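Hookworm platelet inhibitor 1 (Ancylostoma caninum, PDB 4TPV) inhibits platelet aggregation and adhesion, possibly by binding the platelet integrins glycoprotein IIb/IIIa and alpha-2/beta-1. Local coordinates at residues E57-E62 with V125-K130; D71-A76 with T131-Q136; I109-W114 with E140-G145; V113-D118 with I148-A153. All blocks are in the same frame, centred on the assembly; numbering follows the deposited sequence.

Interaction 1: residues E57-E62 with V125-K130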
loop_
_atom_site.group_PDB
_atom_site.type_symbol
_atom_site.label_atom_id
_atom_site.label_comp_id
_atom_site.label_asym_id
_atom_site.label_seq_id
_atom_site.Cartn_x
_atom_site.Cartn_y
_atom_site.Cartn_z
ATOM N N GLU A 57 5.178 -9.224 14.617
ATOM C CA GLU A 57 5.459 -9.693 15.964
ATOM C C GLU A 57 6.926 -10.051 16.159
ATOM O O GLU A 57 7.357 -10.260 17.295
ATOM C CB GLU A 57 4.583 -10.902 16.302
ATOM C CG GLU A 57 3.115 -10.577 16.397
ATOM C CD GLU A 57 2.246 -11.820 16.368
ATOM O OE1 GLU A 57 2.808 -12.941 16.300
ATOM O OE2 GLU A 57 1.003 -11.668 16.409
ATOM N N LYS A 58 7.686 -10.123 15.063
ATOM C CA LYS A 58 9.123 -10.344 15.168
ATOM C C LYS A 58 9.815 -9.077 15.653
ATOM O O LYS A 58 10.951 -9.121 16.107
ATOM C CB LYS A 58 9.702 -10.797 13.825
ATOM C CG LYS A 58 9.119 -12.119 13.315
ATOM C CD LYS A 58 9.835 -12.507 12.034
ATOM C CE LYS A 58 9.156 -13.616 11.276
ATOM N NZ LYS A 58 9.673 -13.594 9.861
ATOM N N CYS A 59 9.118 -7.952 15.547
ATOM C CA CYS A 59 9.582 -6.677 16.109
ATOM C C CYS A 59 10.875 -6.167 15.485
ATOM O O CYS A 59 11.661 -5.492 16.155
ATOM C CB CYS A 59 9.758 -6.788 17.626
ATOM S SG CYS A 59 8.151 -6.725 18.517
ATOM N N SER A 60 11.092 -6.490 14.214
ATOM C CA SER A 60 12.172 -5.877 13.447
ATOM C C SER A 60 11.795 -4.430 13.108
ATOM O O SER A 60 10.611 -4.101 13.011
ATOM C CB SER A 60 12.452 -6.668 12.164
ATOM O OG SER A 60 13.533 -6.088 11.453
ATOM N N GLU A 61 12.792 -3.558 12.945
ATOM C CA GLU A 61 12.507 -2.201 12.503
ATOM C C GLU A 61 12.711 -2.041 11.005
ATOM O O GLU A 61 12.507 -0.951 10.471
ATOM C CB GLU A 61 13.370 -1.185 13.262
ATOM C CG GLU A 61 13.038 -1.112 14.747
ATOM C CD GLU A 61 13.652 0.081 15.453
ATOM O OE1 GLU A 61 14.391 0.856 14.805
ATOM O OE2 GLU A 61 13.384 0.242 16.664
ATOM N N GLU A 62 13.093 -3.131 10.340
ATOM C CA GLU A 62 13.329 -3.138 8.890
ATOM C C GLU A 62 12.382 -4.122 8.195
ATOM O O GLU A 62 11.991 -5.128 8.806
ATOM C CB GLU A 62 14.776 -3.526 8.585
ATOM C CG GLU A 62 15.822 -2.639 9.228
ATOM C CD GLU A 62 15.892 -1.269 8.587
ATOM O OE1 GLU A 62 15.267 -1.080 7.515
ATOM O OE2 GLU A 62 16.571 -0.382 9.153
ATOM N N VAL A 125 1.388 -3.391 16.383
ATOM C CA VAL A 125 1.847 -4.161 17.532
ATOM C C VAL A 125 2.750 -3.306 18.403
ATOM O O VAL A 125 3.289 -2.312 17.931
ATOM C CB VAL A 125 2.616 -5.420 17.115
ATOM C CG1 VAL A 125 1.752 -6.340 16.241
ATOM C CG2 VAL A 125 3.883 -5.046 16.391
ATOM N N ASP A 126 2.896 -3.680 19.670
ATOM C CA ASP A 126 3.858 -3.013 20.535
ATOM C C ASP A 126 5.147 -3.810 20.631
ATOM O O ASP A 126 5.129 -5.008 20.900
ATOM C CB ASP A 126 3.290 -2.810 21.947
ATOM C CG ASP A 126 4.266 -2.068 22.870
ATOM O OD1 ASP A 126 4.385 -0.837 22.720
ATOM O OD2 ASP A 126 4.904 -2.709 23.737
ATOM N N CYS A 127 6.266 -3.126 20.439
ATOM C CA CYS A 127 7.570 -3.731 20.648
ATOM C C CYS A 127 8.345 -2.897 21.636
ATOM O O CYS A 127 8.805 -1.805 21.289
ATOM C CB CYS A 127 8.340 -3.824 19.340
ATOM S SG CYS A 127 7.543 -4.833 18.088
ATOM N N SER A 128 8.432 -3.378 22.872
ATOM C CA SER A 128 9.258 -2.742 23.898
ATOM C C SER A 128 8.931 -1.262 24.046
ATOM O O SER A 128 9.823 -0.431 24.209
ATOM C CB SER A 128 10.742 -2.932 23.568
ATOM O OG SER A 128 11.518 -3.060 24.746
ATOM N N GLY A 129 7.646 -0.937 23.979
ATOM C CA GLY A 129 7.190 0.413 24.263
ATOM C C GLY A 129 7.081 1.294 23.040
ATOM O O GLY A 129 6.661 2.451 23.148
ATOM N N LYS A 130 7.454 0.759 21.881
ATOM C CA LYS A 130 7.265 1.459 20.613
ATOM C C LYS A 130 6.193 0.785 19.770
ATOM O O LYS A 130 6.102 -0.436 19.743
ATOM C CB LYS A 130 8.565 1.505 19.806
ATOM C CG LYS A 130 9.724 2.158 20.519
ATOM C CD LYS A 130 10.969 2.153 19.652
ATOM C CE LYS A 130 12.177 2.670 20.423
ATOM N NZ LYS A 130 12.542 1.798 21.581
#
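The chain leaving helix 46-56 swings past the end of strand 119-127 without any backbone hydrogen bond to it, the CA atoms of Cys59 and Cys127 coming within 5.8 Å. At this point Cys59 drops out of helical geometry with a positive phi of 63°, and its side chain is directed at the strand. The disulfide Cys59-Cys127 carries the contact, SG to SG 2.0 Å, with a chi3 of -85° that sets the two CB-SG bonds nearly perpendicular. Both sulfurs lie anti to their own carbonyl carbons, beside the backbone N. Little else crosses: CG of Glu57 skims CG1 of Val125 at 4.5 Å, and the carboxylate end of Glu61 reaches the aliphatic part of Lys130, OE2 to CD 4.3 Å, with OE2 5.2 Å from Lys130 NZ, too far for a salt bridge.

Each side is also braced internally. An ST turn forms where Ser60 OG accepts from Glu62 N, and a two-residue type I' hairpin turn is closed by Cys127 N to Lys130 O at 2.8 Å. Asp126 OD2 receives Gly129 N from above its carboxylate plane. The Cys59-Cys127 disulfide of the CAP domain ties the exit of helix 46-56 to the 119-127/130-138 hairpin: Val125 rests on Tyr53 and Ala56 of the helix, Cys127 and Glu61 touch His132 of strand 130-138, and Glu61 and Lys130 reach Val72 on strand 68-73.

Interaction 2: residues D71-A76 with T131-Q136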
loop_
_atom_site.group_PDB
_atom_site.type_symbol
_atom_site.label_atom_id
_atom_site.label_comp_id
_atom_site.label_asym_id
_atom_site.label_seq_id
_atom_site.Cartn_x
_atom_site.Cartn_y
_atom_site.Cartn_z
ATOM N N ASP A 71 6.864 0.856 9.911
ATOM C CA ASP A 71 7.067 2.138 10.571
ATOM C C ASP A 71 7.144 1.933 12.066
ATOM O O ASP A 71 6.460 1.066 12.601
ATOM C CB ASP A 71 5.939 3.098 10.223
ATOM C CG ASP A 71 6.231 4.529 10.647
ATOM O OD1 ASP A 71 7.419 4.921 10.749
ATOM O OD2 ASP A 71 5.245 5.261 10.875
ATOM N N VAL A 72 7.987 2.714 12.737
ATOM C CA VAL A 72 8.224 2.563 14.159
ATOM C C VAL A 72 8.154 3.936 14.826
ATOM O O VAL A 72 8.860 4.858 14.414
ATOM C CB VAL A 72 9.609 1.924 14.456
ATOM C CG1 VAL A 72 9.848 1.822 15.964
ATOM C CG2 VAL A 72 9.735 0.562 13.789
ATOM N N PHE A 73 7.339 4.072 15.875
ATOM C CA PHE A 73 7.238 5.353 16.596
ATOM C C PHE A 73 6.686 5.199 17.999
ATOM O O PHE A 73 6.119 4.171 18.340
ATOM C CB PHE A 73 6.350 6.356 15.833
ATOM C CG PHE A 73 4.991 5.811 15.462
ATOM C CD1 PHE A 73 3.956 5.806 16.383
ATOM C CD2 PHE A 73 4.756 5.297 14.191
ATOM C CE1 PHE A 73 2.697 5.303 16.033
ATOM C CE2 PHE A 73 3.510 4.791 13.840
ATOM C CZ PHE A 73 2.483 4.791 14.763
ATOM N N SER A 74 6.865 6.243 18.809
ATOM C CA SER A 74 6.155 6.389 20.069
ATOM C C SER A 74 5.690 7.831 20.139
ATOM O O SER A 74 6.153 8.661 19.349
ATOM C CB SER A 74 7.046 6.042 21.264
ATOM O OG SER A 74 6.293 6.035 22.463
ATOM N N ALA A 75 4.784 8.131 21.072
ATOM C CA ALA A 75 4.240 9.476 21.225
ATOM C C ALA A 75 3.766 10.048 19.897
ATOM O O ALA A 75 4.168 11.154 19.513
ATOM C CB ALA A 75 5.273 10.403 21.860
ATOM N N ALA A 76 2.907 9.293 19.210
ATOM C CA ALA A 76 2.342 9.702 17.927
ATOM C C ALA A 76 1.609 11.020 18.056
ATOM O O ALA A 76 1.092 11.356 19.122
ATOM C CB ALA A 76 1.398 8.639 17.392
ATOM N N THR A 131 5.418 1.581 19.047
ATOM C CA THR A 131 4.429 1.032 18.117
ATOM C C THR A 131 5.113 0.682 16.808
ATOM O O THR A 131 5.847 1.489 16.260
ATOM C CB THR A 131 3.284 2.023 17.878
ATOM O OG1 THR A 131 2.674 2.341 19.136
ATOM C CG2 THR A 131 2.235 1.444 16.928
ATOM N N HIS A 132 4.893 -0.540 16.336
ATOM C CA HIS A 132 5.296 -0.940 14.992
ATOM C C HIS A 132 4.045 -1.094 14.158
ATOM O O HIS A 132 3.097 -1.770 14.554
ATOM C CB HIS A 132 6.073 -2.265 14.972
ATOM C CG HIS A 132 7.454 -2.193 15.557
ATOM N ND1 HIS A 132 8.482 -2.992 15.108
ATOM C CD2 HIS A 132 7.980 -1.416 16.537
ATOM C CE1 HIS A 132 9.580 -2.724 15.795
ATOM N NE2 HIS A 132 9.305 -1.767 16.663
ATOM N N VAL A 133 4.039 -0.437 13.009
ATOM C CA VAL A 133 2.986 -0.600 12.041
ATOM C C VAL A 133 3.604 -1.305 10.850
ATOM O O VAL A 133 4.660 -0.877 10.361
ATOM C CB VAL A 133 2.402 0.745 11.597
ATOM C CG1 VAL A 133 1.327 0.517 10.539
ATOM C CG2 VAL A 133 1.854 1.505 12.795
ATOM N N VAL A 134 2.975 -2.383 10.389
ATOM C CA VAL A 134 3.467 -3.136 9.226
ATOM C C VAL A 134 2.335 -3.325 8.242
ATOM O O VAL A 134 1.236 -3.728 8.631
ATOM C CB VAL A 134 4.017 -4.532 9.633
ATOM C CG1 VAL A 134 4.308 -5.367 8.406
ATOM C CG2 VAL A 134 5.240 -4.392 10.536
ATOM N N CYS A 135 2.592 -3.028 6.975
ATOM C CA CYS A 135 1.645 -3.351 5.928
ATOM C C CYS A 135 2.314 -4.270 4.915
ATOM O O CYS A 135 3.489 -4.107 4.587
ATOM C CB CYS A 135 1.122 -2.093 5.238
ATOM S SG CYS A 135 0.013 -1.045 6.229
ATOM N N GLN A 136 1.547 -5.248 4.456
ATOM C CA GLN A 136 1.980 -6.201 3.457
ATOM C C GLN A 136 1.147 -5.976 2.206
ATOM O O GLN A 136 -0.064 -5.712 2.284
ATOM C CB GLN A 136 1.823 -7.648 3.977
ATOM C CG GLN A 136 2.763 -7.983 5.128
ATOM C CD GLN A 136 4.067 -8.580 4.656
ATOM O OE1 GLN A 136 4.282 -8.766 3.454
ATOM N NE2 GLN A 136 4.957 -8.888 5.602
HETATM O O HOH W 1 3.544 4.291 20.488
#
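Strand 68-73 pairs antiparallel with strand 130-138 at the edge of the CAP-domain sheet, and four N-H groups find carbonyls across the gap. Asp71 and Val133 form a hydrogen-bonded pair, Asp71 N to Val133 O 2.8 Å and Val133 N to Asp71 O 2.9 Å, both in the carbonyl plane. Phe73 and Thr131 form the next: Phe73 N reaches Thr131 O at 3.0 Å, and Thr131 N meets Phe73 O at 2.8 Å, nearly along the C=O axis. A water adds a weak bond to Phe73 O and sits 2.5 Å from Thr131 OG1. Asp71 O and Thr131 O also receive CA-H contacts, from His132 and Val72 respectively. Outside this pairing, Val72 N bonds weakly to Asp71 OD1.

Val72 and His132, the non-hydrogen-bonded pair between, lie side by side; Val72 CG2 stands 3.7 Å from the centroid of the imidazole, squarely over its face. On the other side of the sheet Phe73 takes the crowded rotamer between backbone N and carbonyl carbon (chi1 52°), which brings its ring over toward strand 130-138, CE1 against Thr131 CB and CE2 at 3.8 Å from Val133 CG2. That side faces helix 80-89, with Ser87 and Trp88 by Asp71, Glu83 by Phe73 and Ile80 by Val133. Farther along strand 130-138, Val134 and Gln136 turn to helix 46-56, while backbone bonds join the strand to 119-127.

Interaction 3: residues I109-W114 with E140-G145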
loop_
_atom_site.group_PDB
_atom_site.type_symbol
_atom_site.label_atom_id
_atom_site.label_comp_id
_atom_site.label_asym_id
_atom_site.label_seq_id
_atom_site.Cartn_x
_atom_site.Cartn_y
_atom_site.Cartn_z
ATOM N N ILE A 109 7.392 4.139 -0.124
ATOM C CA ILE A 109 6.565 4.789 -1.123
ATOM C C ILE A 109 6.393 3.874 -2.346
ATOM O O ILE A 109 5.315 3.782 -2.893
ATOM C CB ILE A 109 7.126 6.177 -1.540
ATOM C CG1 ILE A 109 6.193 6.847 -2.556
ATOM C CG2 ILE A 109 8.526 6.065 -2.109
ATOM C CD1 ILE A 109 4.831 7.262 -1.980
ATOM N N ALA A 110 7.454 3.175 -2.744
ATOM C CA ALA A 110 7.353 2.269 -3.894
ATOM C C ALA A 110 6.297 1.172 -3.675
ATOM O O ALA A 110 5.565 0.813 -4.618
ATOM C CB ALA A 110 8.725 1.656 -4.197
ATOM N N ASN A 111 6.207 0.633 -2.462
ATOM C CA ASN A 111 5.197 -0.381 -2.198
ATOM C C ASN A 111 3.802 0.223 -2.322
ATOM O O ASN A 111 2.881 -0.416 -2.836
ATOM C CB ASN A 111 5.368 -0.997 -0.801
ATOM C CG ASN A 111 6.093 -2.340 -0.830
ATOM O OD1 ASN A 111 5.846 -3.193 -1.697
ATOM N ND2 ASN A 111 6.976 -2.545 0.152
ATOM N N MET A 112 3.651 1.464 -1.849
ATOM C CA MET A 112 2.340 2.104 -1.846
ATOM C C MET A 112 1.851 2.479 -3.238
ATOM O O MET A 112 0.648 2.456 -3.482
ATOM C CB MET A 112 2.331 3.355 -0.952
ATOM C CG MET A 112 2.491 3.054 0.523
ATOM S SD MET A 112 1.873 4.377 1.591
ATOM C CE MET A 112 2.847 5.769 1.036
ATOM N N VAL A 113 2.763 2.802 -4.156
ATOM C CA VAL A 113 2.344 3.237 -5.500
ATOM C C VAL A 113 2.759 2.288 -6.636
ATOM O O VAL A 113 2.584 2.615 -7.821
ATOM C CB VAL A 113 2.849 4.671 -5.795
ATOM C CG1 VAL A 113 2.294 5.642 -4.745
ATOM C CG2 VAL A 113 4.396 4.724 -5.892
ATOM N N TRP A 114 3.241 1.096 -6.294
ATOM C CA TRP A 114 3.533 0.094 -7.328
ATOM C C TRP A 114 2.252 -0.182 -8.126
ATOM O O TRP A 114 1.218 -0.499 -7.527
ATOM C CB TRP A 114 4.074 -1.202 -6.695
ATOM C CG TRP A 114 4.992 -1.905 -7.640
ATOM C CD1 TRP A 114 4.637 -2.746 -8.661
ATOM C CD2 TRP A 114 6.421 -1.780 -7.701
ATOM N NE1 TRP A 114 5.761 -3.175 -9.340
ATOM C CE2 TRP A 114 6.867 -2.597 -8.771
ATOM C CE3 TRP A 114 7.368 -1.082 -6.940
ATOM C CZ2 TRP A 114 8.220 -2.720 -9.112
ATOM C CZ3 TRP A 114 8.725 -1.201 -7.280
ATOM C CH2 TRP A 114 9.128 -2.016 -8.370
ATOM N N GLU A 140 3.083 -10.006 -5.436
ATOM C CA GLU A 140 4.516 -9.740 -5.414
ATOM C C GLU A 140 5.047 -9.285 -6.773
ATOM O O GLU A 140 4.828 -9.935 -7.798
ATOM C CB GLU A 140 5.274 -10.980 -4.940
ATOM C CG GLU A 140 5.027 -11.329 -3.481
ATOM C CD GLU A 140 5.689 -12.638 -3.082
ATOM O OE1 GLU A 140 6.248 -13.323 -3.969
ATOM O OE2 GLU A 140 5.645 -12.983 -1.882
ATOM N N ALA A 141 5.762 -8.165 -6.764
ATOM C CA ALA A 141 6.231 -7.538 -7.990
ATOM C C ALA A 141 7.438 -6.626 -7.765
ATOM O O ALA A 141 8.256 -6.461 -8.661
ATOM C CB ALA A 141 5.098 -6.739 -8.626
ATOM N N LYS A 142 7.541 -6.014 -6.587
ATOM C CA LYS A 142 8.565 -5.001 -6.325
ATOM C C LYS A 142 9.979 -5.604 -6.281
ATOM O O LYS A 142 10.187 -6.702 -5.777
ATOM C CB LYS A 142 8.256 -4.271 -5.017
ATOM C CG LYS A 142 9.325 -3.278 -4.510
ATOM C CD LYS A 142 8.691 -2.420 -3.399
ATOM C CE LYS A 142 9.714 -1.732 -2.474
ATOM N NZ LYS A 142 10.416 -2.699 -1.562
ATOM N N GLY A 143 10.951 -4.878 -6.818
ATOM C CA GLY A 143 12.324 -5.347 -6.834
ATOM C C GLY A 143 13.247 -4.274 -7.378
ATOM O O GLY A 143 12.820 -3.433 -8.178
ATOM N N ASP A 144 14.505 -4.318 -6.947
ATOM C CA ASP A 144 15.530 -3.383 -7.415
ATOM C C ASP A 144 15.586 -3.389 -8.935
ATOM O O ASP A 144 15.667 -4.449 -9.562
ATOM C CB ASP A 144 16.891 -3.757 -6.827
ATOM C CG ASP A 144 17.954 -2.708 -7.067
ATOM O OD1 ASP A 144 17.626 -1.519 -7.272
ATOM O OD2 ASP A 144 19.146 -3.086 -7.021
ATOM N N GLY A 145 15.549 -2.185 -9.514
ATOM C CA GLY A 145 15.705 -2.021 -10.947
ATOM C C GLY A 145 14.437 -2.216 -11.756
ATOM O O GLY A 145 14.444 -2.038 -12.983
#
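The indole of Trp114, at the C-terminal end of the helix 107-113 region, carries the close packing here, taking the extended loop 140-145 against one face. Lys142 CA lies over its six-membered ring, 3.6 Å from the centroid in a CH-pi contact, and the side chain runs across the indole at about a right angle, CG touching CZ3 at 3.5 Å. Ala141 packs in beside it, CB 3.7 Å from Trp114 NE1. Lys142 stays extended as far as CE, with CG anti to the backbone N (chi1 173°). Its methylenes slide on between Ala110 CB, 3.9 Å from CE, and the amide of Asn111, whose OD1 meets CD at 3.4 Å.

Cys135 to Lys142, spanning the end of strand 130-138 and the start of the loop, align with the CAP signature 2 region. Buried polar ends are satisfied beyond the two segments: Lys142 NZ makes a salt bridge to Glu66 and bonds to Ser107, while Asn111 ND2 binds Asn69 and the Glu66 carbonyl.

Toward solvent the fit loosens. Gly143 meets the rim of the indole through its backbone, N 3.7 Å from CH2. Exposed Asp144 makes no contact with 109-114 and turns away to bond Lys102 N.

Interaction 4: residues V113-D118 with I148-A153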
loop_
_atom_site.group_PDB
_atom_site.type_symbol
_atom_site.label_atom_id
_atom_site.label_comp_id
_atom_site.label_asym_id
_atom_site.label_seq_id
_atom_site.Cartn_x
_atom_site.Cartn_y
_atom_site.Cartn_z
ATOM N N VAL A 113 2.763 2.802 -4.156
ATOM C CA VAL A 113 2.344 3.237 -5.500
ATOM C C VAL A 113 2.759 2.288 -6.636
ATOM O O VAL A 113 2.584 2.615 -7.821
ATOM C CB VAL A 113 2.849 4.671 -5.795
ATOM C CG1 VAL A 113 2.294 5.642 -4.745
ATOM C CG2 VAL A 113 4.396 4.724 -5.892
ATOM N N TRP A 114 3.241 1.096 -6.294
ATOM C CA TRP A 114 3.533 0.094 -7.328
ATOM C C TRP A 114 2.252 -0.182 -8.126
ATOM O O TRP A 114 1.218 -0.499 -7.527
ATOM C CB TRP A 114 4.074 -1.202 -6.695
ATOM C CG TRP A 114 4.992 -1.905 -7.640
ATOM C CD1 TRP A 114 4.637 -2.746 -8.661
ATOM C CD2 TRP A 114 6.421 -1.780 -7.701
ATOM N NE1 TRP A 114 5.761 -3.175 -9.340
ATOM C CE2 TRP A 114 6.867 -2.597 -8.771
ATOM C CE3 TRP A 114 7.368 -1.082 -6.940
ATOM C CZ2 TRP A 114 8.220 -2.720 -9.112
ATOM C CZ3 TRP A 114 8.725 -1.201 -7.280
ATOM C CH2 TRP A 114 9.128 -2.016 -8.370
ATOM N N ASP A 115 2.289 -0.062 -9.449
ATOM C CA ASP A 115 1.016 0.069 -10.141
ATOM C C ASP A 115 0.225 -1.246 -10.087
ATOM O O ASP A 115 -1.005 -1.222 -9.984
ATOM C CB ASP A 115 1.188 0.627 -11.589
ATOM C CG ASP A 115 2.060 -0.218 -12.494
ATOM O OD1 ASP A 115 2.621 -1.251 -12.084
ATOM O OD2 ASP A 115 2.188 0.192 -13.662
ATOM N N SER A 116 0.925 -2.382 -10.062
ATOM C CA SER A 116 0.237 -3.665 -10.106
ATOM C C SER A 116 -0.202 -4.123 -8.716
ATOM O O SER A 116 -0.909 -5.136 -8.590
ATOM C CB SER A 116 1.116 -4.739 -10.759
ATOM O OG SER A 116 2.349 -4.863 -10.072
ATOM N N HIS A 117 0.200 -3.402 -7.680
ATOM C CA HIS A 117 -0.297 -3.744 -6.338
ATOM C C HIS A 117 -1.796 -3.477 -6.220
ATOM O O HIS A 117 -2.244 -2.365 -6.481
ATOM C CB HIS A 117 0.445 -2.966 -5.245
ATOM C CG HIS A 117 1.772 -3.549 -4.883
ATOM N ND1 HIS A 117 2.679 -2.888 -4.078
ATOM C CD2 HIS A 117 2.359 -4.718 -5.229
ATOM C CE1 HIS A 117 3.767 -3.626 -3.950
ATOM N NE2 HIS A 117 3.596 -4.745 -4.629
ATOM N N ASP A 118 -2.571 -4.479 -5.791
ATOM C CA ASP A 118 -4.018 -4.269 -5.676
ATOM C C ASP A 118 -4.583 -4.769 -4.348
ATOM O O ASP A 118 -5.795 -4.804 -4.161
ATOM C CB ASP A 118 -4.757 -4.941 -6.843
ATOM C CG ASP A 118 -4.572 -6.448 -6.891
ATOM O OD1 ASP A 118 -4.003 -7.051 -5.967
ATOM O OD2 ASP A 118 -5.021 -7.050 -7.891
ATOM N N ILE A 148 8.365 0.785 -11.297
ATOM C CA ILE A 148 7.314 0.996 -10.296
ATOM C C ILE A 148 5.954 1.184 -10.956
ATOM O O ILE A 148 4.938 0.631 -10.493
ATOM C CB ILE A 148 7.611 2.227 -9.404
ATOM C CG1 ILE A 148 9.008 2.156 -8.797
ATOM C CG2 ILE A 148 6.540 2.357 -8.298
ATOM C CD1 ILE A 148 9.494 3.528 -8.263
ATOM N N TYR A 149 5.929 1.982 -12.024
ATOM C CA TYR A 149 4.690 2.274 -12.742
ATOM C C TYR A 149 4.967 2.537 -14.202
ATOM O O TYR A 149 5.989 3.158 -14.541
ATOM C CB TYR A 149 3.990 3.495 -12.140
ATOM C CG TYR A 149 4.889 4.717 -12.082
ATOM C CD1 TYR A 149 4.976 5.615 -13.156
ATOM C CD2 TYR A 149 5.648 4.973 -10.955
ATOM C CE1 TYR A 149 5.813 6.716 -13.087
ATOM C CE2 TYR A 149 6.466 6.072 -10.868
ATOM C CZ TYR A 149 6.545 6.948 -11.932
ATOM O OH TYR A 149 7.380 8.060 -11.857
ATOM N N GLU A 150 4.068 2.078 -15.071
ATOM C CA GLU A 150 4.130 2.481 -16.473
ATOM C C GLU A 150 3.500 3.859 -16.638
ATOM O O GLU A 150 2.568 4.199 -15.920
ATOM C CB GLU A 150 3.429 1.462 -17.375
ATOM C CG GLU A 150 4.058 0.075 -17.355
ATOM C CD GLU A 150 5.474 0.064 -17.912
ATOM O OE1 GLU A 150 5.809 0.939 -18.743
ATOM O OE2 GLU A 150 6.252 -0.820 -17.512
ATOM N N GLU A 151 4.008 4.640 -17.587
ATOM C CA GLU A 151 3.520 6.003 -17.777
ATOM C C GLU A 151 2.582 6.108 -18.959
ATOM O O GLU A 151 2.843 5.535 -20.015
ATOM C CB GLU A 151 4.686 6.970 -17.965
ATOM C CG GLU A 151 5.501 7.202 -16.699
ATOM C CD GLU A 151 6.821 7.890 -16.990
ATOM O OE1 GLU A 151 7.139 8.060 -18.183
ATOM O OE2 GLU A 151 7.540 8.248 -16.032
ATOM N N GLY A 152 1.500 6.865 -18.778
ATOM C CA GLY A 152 0.573 7.180 -19.852
ATOM C C GLY A 152 -0.750 7.640 -19.274
ATOM O O GLY A 152 -0.870 7.757 -18.059
ATOM N N ALA A 153 -1.736 7.891 -20.141
ATOM C CA ALA A 153 -3.060 8.331 -19.690
ATOM C C ALA A 153 -3.599 7.390 -18.626
ATOM O O ALA A 153 -3.569 6.185 -18.815
ATOM C CB ALA A 153 -4.022 8.394 -20.860
HETATM O O HOH W 2 0.817 2.519 -14.282
#
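A buried loop-to-loop contact, part polar and part apolar, joins the end of helix 107-113 to the long coil that follows strand 130-138. Val113 and Trp114 match the Val-Trp end of CAP signature 1, and the chain then folds into a type I turn from Trp114 to His117.

Ile148 covers the Trp114 indole on the face opposite Lys142. Its CA stands 3.7 Å from the six-membered ring centroid, only 2° off the normal, so that CA-H groups clasp the ring from both sides. The Ile148 side chain crosses the indole at about a right angle, its CG1 meeting CZ3 at 3.7 Å, while CG2 bears on Val113 CG2 at 4.0 Å.

The backbones are pinned one residue on. Asp115 N donates to Ile148 O at 2.9 Å, nearly along the C=O axis. Its own side chain takes the crowded rotamer (chi1 59°), which brings the carboxylate alongside the 148-150 backbone, OD2 3.4 Å from Tyr149 CA. Tyr149 sends its ring away to meet Phe30 of helix 13-34 edge-to-face, and Arg27 of the same helix binds the carbonyl of Trp114.

Two donors grip Asp115 OD2, an arrangement that probably steadies its negative charge. Glu150 N comes in at 3.0 Å, 45° out of the carboxylate plane, and a water donates to OD2 at 2.8 Å while giving its other hydrogen to Glu150 O.

In the fold
Interactions 1 and 2 share one end of the CAP sheet, their centres about 8 Å apart, and meet at His132, whose N lies 2.9 Å from Val125 O. Interaction 1 is a surface contact dependent on a covalent bond; interaction 2, partly buried, relies on regular backbone pairing. Interactions 3 and 4 are buried, with centres about 9 Å apart, and both include Val113 and Trp114, where helix 107-113 gives way to loop. Both use Trp114, one on each face, yet no hydrogen bond crosses interaction 3, whereas interaction 4 adds hydrogen bonds and a water. Interactions 1 and 4 lie on opposite sides of the chain's centre, about 31 Å apart between centres.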